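Local atomic coordinates of UDP-N-acetylglucosamine pyrophosphorylase (Entamoeba histolytica, PDB entry 3OC9), a protein that probably transfers the uridylyl group of UTP to N-acetyl-alpha-D-glucosamine 1-phosphate, giving UDP-N-acetyl-alpha-D-glucosamine and diphosphate. Residues L79-L82 with A83-S87; E388-K391 with E392-G395. All coordinates share one frame; numbering follows the deposited sequence.

Contact 1 (L79-L82 with A83-S87)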
loop_
_atom_site.group_PDB
_atom_site.type_symbol
_atom_site.label_atom_id
_atom_site.label_comp_id
_atom_site.label_asym_id
_atom_site.label_seq_id
_atom_site.Cartn_x
_atom_site.Cartn_y
_atom_site.Cartn_z
ATOM N N LEU A 79 -10.253 -10.609 -8.441
ATOM C CA LEU A 79 -9.600 -10.081 -9.634
ATOM C C LEU A 79 -9.260 -11.188 -10.646
ATOM O O LEU A 79 -9.495 -11.022 -11.855
ATOM C CB LEU A 79 -8.330 -9.273 -9.250
ATOM C CG LEU A 79 -8.623 -7.916 -8.581
ATOM C CD1 LEU A 79 -7.350 -7.363 -7.902
ATOM C CD2 LEU A 79 -9.158 -6.908 -9.636
ATOM N N GLN A 80 -8.737 -12.322 -10.168
ATOM C CA GLN A 80 -8.476 -13.467 -11.069
ATOM C C GLN A 80 -9.763 -13.954 -11.776
ATOM O O GLN A 80 -9.747 -14.250 -12.977
ATOM C CB GLN A 80 -7.801 -14.643 -10.314
ATOM C CG GLN A 80 -6.298 -14.400 -9.972
ATOM C CD GLN A 80 -5.668 -15.477 -9.058
ATOM O OE1 GLN A 80 -4.458 -15.443 -8.799
ATOM N NE2 GLN A 80 -6.480 -16.414 -8.561
ATOM N N GLU A 81 -10.847 -14.016 -11.011
ATOM C CA GLU A 81 -12.183 -14.456 -11.490
ATOM C C GLU A 81 -12.753 -13.524 -12.579
ATOM O O GLU A 81 -13.213 -13.999 -13.620
ATOM C CB GLU A 81 -13.134 -14.553 -10.304
ATOM C CG GLU A 81 -14.515 -15.136 -10.604
ATOM C CD GLU A 81 -15.295 -15.450 -9.331
ATOM O OE1 GLU A 81 -15.529 -14.542 -8.491
ATOM O OE2 GLU A 81 -15.678 -16.634 -9.180
ATOM N N LEU A 82 -12.697 -12.211 -12.349
ATOM C CA LEU A 82 -13.148 -11.222 -13.344
ATOM C C LEU A 82 -12.380 -11.317 -14.680
ATOM O O LEU A 82 -12.992 -11.258 -15.772
ATOM C CB LEU A 82 -13.089 -9.789 -12.762
ATOM C CG LEU A 82 -14.078 -9.443 -11.630
ATOM C CD1 LEU A 82 -13.894 -7.992 -11.116
ATOM C CD2 LEU A 82 -15.538 -9.633 -12.090
ATOM N N ALA A 83 -11.054 -11.452 -14.593
ATOM C CA ALA A 83 -10.212 -11.637 -15.768
ATOM C C ALA A 83 -10.545 -12.942 -16.519
ATOM O O ALA A 83 -10.536 -12.964 -17.762
ATOM C CB ALA A 83 -8.726 -11.600 -15.386
ATOM N N SER A 84 -10.808 -14.013 -15.763
ATOM C CA SER A 84 -11.150 -15.319 -16.358
ATOM C C SER A 84 -12.492 -15.270 -17.096
ATOM O O SER A 84 -12.612 -15.827 -18.204
ATOM C CB SER A 84 -11.136 -16.441 -15.298
ATOM O OG SER A 84 -11.514 -17.707 -15.854
ATOM N N GLU A 85 -13.485 -14.605 -16.503
ATOM C CA GLU A 85 -14.814 -14.466 -17.127
ATOM C C GLU A 85 -14.772 -13.614 -18.410
ATOM O O GLU A 85 -15.513 -13.880 -19.373
ATOM C CB GLU A 85 -15.844 -13.916 -16.126
ATOM C CG GLU A 85 -16.072 -14.832 -14.906
ATOM C CD GLU A 85 -17.099 -14.320 -13.888
ATOM O OE1 GLU A 85 -17.475 -13.131 -13.922
ATOM O OE2 GLU A 85 -17.531 -15.129 -13.030
ATOM N N TYR A 86 -13.900 -12.600 -18.420
ATOM C CA TYR A 86 -13.719 -11.722 -19.579
ATOM C C TYR A 86 -13.030 -12.402 -20.776
ATOM O O TYR A 86 -13.511 -12.307 -21.913
ATOM C CB TYR A 86 -12.950 -10.453 -19.164
ATOM C CG TYR A 86 -12.580 -9.518 -20.306
ATOM C CD1 TYR A 86 -13.561 -8.786 -20.988
ATOM C CD2 TYR A 86 -11.250 -9.371 -20.714
ATOM C CE1 TYR A 86 -13.217 -7.926 -22.041
ATOM C CE2 TYR A 86 -10.901 -8.510 -21.763
ATOM C CZ TYR A 86 -11.892 -7.795 -22.415
ATOM O OH TYR A 86 -11.550 -6.950 -23.453
ATOM N N SER A 87 -11.924 -13.094 -20.505
ATOM C CA SER A 87 -11.060 -13.691 -21.528
ATOM C C SER A 87 -11.433 -15.126 -21.933
ATOM O O SER A 87 -10.947 -15.622 -22.949
ATOM C CB SER A 87 -9.624 -13.713 -21.004
ATOM O OG SER A 87 -9.537 -14.580 -19.874
#

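Contact 2 (E388-K391 with E392-G395)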
loop_
_atom_site.group_PDB
_atom_site.type_symbol
_atom_site.label_atom_id
_atom_site.label_comp_id
_atom_site.label_asym_id
_atom_site.label_seq_id
_atom_site.Cartn_x
_atom_site.Cartn_y
_atom_site.Cartn_z
ATOM N N GLU A 388 -19.846 -4.509 -9.414
ATOM C CA GLU A 388 -20.200 -5.491 -10.465
ATOM C C GLU A 388 -20.756 -6.839 -9.967
ATOM O O GLU A 388 -21.419 -7.564 -10.738
ATOM C CB GLU A 388 -19.031 -5.685 -11.463
ATOM C CG GLU A 388 -17.952 -6.719 -11.065
ATOM C CD GLU A 388 -17.187 -6.350 -9.789
ATOM O OE1 GLU A 388 -16.869 -5.151 -9.600
ATOM O OE2 GLU A 388 -16.922 -7.268 -8.975
ATOM N N GLY A 389 -20.519 -7.176 -8.697
ATOM C CA GLY A 389 -21.044 -8.434 -8.134
ATOM C C GLY A 389 -22.428 -8.318 -7.508
ATOM O O GLY A 389 -22.932 -9.285 -6.917
ATOM N N LEU A 390 -23.046 -7.149 -7.655
ATOM C CA LEU A 390 -24.257 -6.816 -6.908
ATOM C C LEU A 390 -25.489 -6.650 -7.815
ATOM O O LEU A 390 -26.510 -6.114 -7.380
ATOM C CB LEU A 390 -24.037 -5.552 -6.061
ATOM C CG LEU A 390 -22.766 -5.498 -5.181
ATOM C CD1 LEU A 390 -22.611 -4.100 -4.597
ATOM C CD2 LEU A 390 -22.773 -6.560 -4.079
ATOM N N LYS A 391 -25.399 -7.125 -9.057
ATOM C CA LYS A 391 -26.471 -6.912 -10.056
ATOM C C LYS A 391 -27.817 -7.545 -9.687
ATOM O O LYS A 391 -28.875 -7.054 -10.113
ATOM C CB LYS A 391 -26.025 -7.370 -11.451
ATOM C CG LYS A 391 -24.945 -6.479 -12.043
ATOM C CD LYS A 391 -24.557 -6.874 -13.454
ATOM C CE LYS A 391 -23.686 -5.780 -14.056
ATOM N NZ LYS A 391 -23.333 -6.043 -15.480
ATOM N N GLU A 392 -27.776 -8.607 -8.887
ATOM C CA GLU A 392 -28.989 -9.310 -8.457
ATOM C C GLU A 392 -29.873 -8.445 -7.552
ATOM O O GLU A 392 -31.037 -8.783 -7.305
ATOM C CB GLU A 392 -28.639 -10.646 -7.780
ATOM C CG GLU A 392 -28.200 -10.516 -6.319
ATOM C CD GLU A 392 -27.521 -11.756 -5.781
ATOM O OE1 GLU A 392 -28.099 -12.405 -4.875
ATOM O OE2 GLU A 392 -26.409 -12.087 -6.255
ATOM N N PHE A 393 -29.338 -7.319 -7.081
ATOM C CA PHE A 393 -30.103 -6.435 -6.192
ATOM C C PHE A 393 -30.724 -5.210 -6.883
ATOM O O PHE A 393 -31.260 -4.325 -6.209
ATOM C CB PHE A 393 -29.268 -6.011 -4.967
ATOM C CG PHE A 393 -28.656 -7.159 -4.207
ATOM C CD1 PHE A 393 -29.424 -7.940 -3.343
ATOM C CD2 PHE A 393 -27.296 -7.447 -4.336
ATOM C CE1 PHE A 393 -28.857 -8.992 -2.630
ATOM C CE2 PHE A 393 -26.719 -8.508 -3.627
ATOM C CZ PHE A 393 -27.499 -9.282 -2.775
ATOM N N LYS A 394 -30.662 -5.147 -8.217
ATOM C CA LYS A 394 -31.292 -4.048 -8.960
ATOM C C LYS A 394 -32.810 -4.041 -8.707
ATOM O O LYS A 394 -33.471 -5.076 -8.842
ATOM C CB LYS A 394 -31.005 -4.152 -10.465
ATOM C CG LYS A 394 -31.563 -2.994 -11.294
ATOM C CD LYS A 394 -31.133 -3.061 -12.766
ATOM C CE LYS A 394 -32.178 -3.751 -13.642
ATOM N NZ LYS A 394 -33.269 -2.817 -14.060
ATOM N N GLY A 395 -33.331 -2.885 -8.300
ATOM C CA GLY A 395 -34.764 -2.716 -8.008
ATOM C C GLY A 395 -35.258 -3.315 -6.698
ATOM O O GLY A 395 -36.469 -3.368 -6.460
#

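Contact 1 (L79-L82 with A83-S87)
E81 and E85, one helical turn apart, run side by side and point the same way, their carboxylate planes turned 29° from each other. The two acids stay apart: OE2 of E81 is 4.5 Å from OE2 of E85, and the nearer approach is E81 CG to E85 OE2, 3.9 Å. E85 sets its CG beside the backbone N and lays it against the carbonyl of the preceding turn, with E85 CG 3.2 Å from E81 O. The like charges probably repel mildly; R78 and R382 form salt bridges with E81 OE1 and would probably offset this.

Four i to i+4 backbone bonds join the turns; E85 N to E81 O measures 3.0 Å. In the last turn A83 O is gripped twice, by S87 N and S87 OG, which arrive from opposite faces of the carbonyl plane. The hydroxyl bond, S87 OG to A83 O, is 2.8 Å long.

This is the C-terminal end of helix 68-87. L82, A83, Y86 and S87 lie against helix 21-32, where Y86 meets the ring of Y25; L79 and L82 pack on F385, while Q80 OE1 accepts from I94 N just ahead of strand 95-100.

Contact 2 (E388-K391 with E392-G395)
The backbone from L390 to K394 closes two successive i to i+3 hydrogen bonds, F393 N to L390 O at 3.1 Å and K394 N to K391 O at 3.2 Å. Both N-H groups point nearly straight at their acceptors, but each donor sits well above the plane of the carbonyl it meets. After F393 the chain straightens, K394 leaving the turn in a polyproline II-like conformation, and G395 follows with a positive phi of 75°.

F393 carries the side-chain contact. Its CG lies beside the backbone N (chi1 -53°), which swings the ring back over the turn, so that the edge carbon CD2 reaches L390 O at 3.4 Å, near the ring plane. The same CD2 is 4.1 Å from L390 CB, an apolar touch between side chains three residues apart. One face of the ring is occupied by E392, whose CG stands 3.6 Å above the plane over the ring centre, a CH-pi contact made possible because this CG sits between the backbone N and the carbonyl carbon. K394 approaches through its base, CB lying 3.6 Å from K391 O, while the rest of its chain leads away.

Beyond the turn, F393 meets F402 edge-to-face, and L390 is buried against A365 and S384. G395, paired through its backbone with G366, carries the chain onward. Consecutive i to i+3 bonds are the signature of a short 3-10 turn, here on the surface within the connection between strands 377-379 and 397-399.

Overall arrangement
Contact 1 precedes contact 2 along the chain, the first at the end of helix 68-87 and the second some 300 residues later, between strands 377-379 and 397-399. Their centres lie about 18 Å apart, on the same side of the molecule and well away from its centre. Even so they meet directly: L82 CD1 packs 3.8 Å from E388 OE2. R78, one turn before L82, also binds E388 by a salt bridge, adding an ionic tie between the two. An early helix of the nucleotidyltransferase fold, whose mixed sheet includes strands 36-41 and 95-100, is thereby joined to a segment close to the C-terminus.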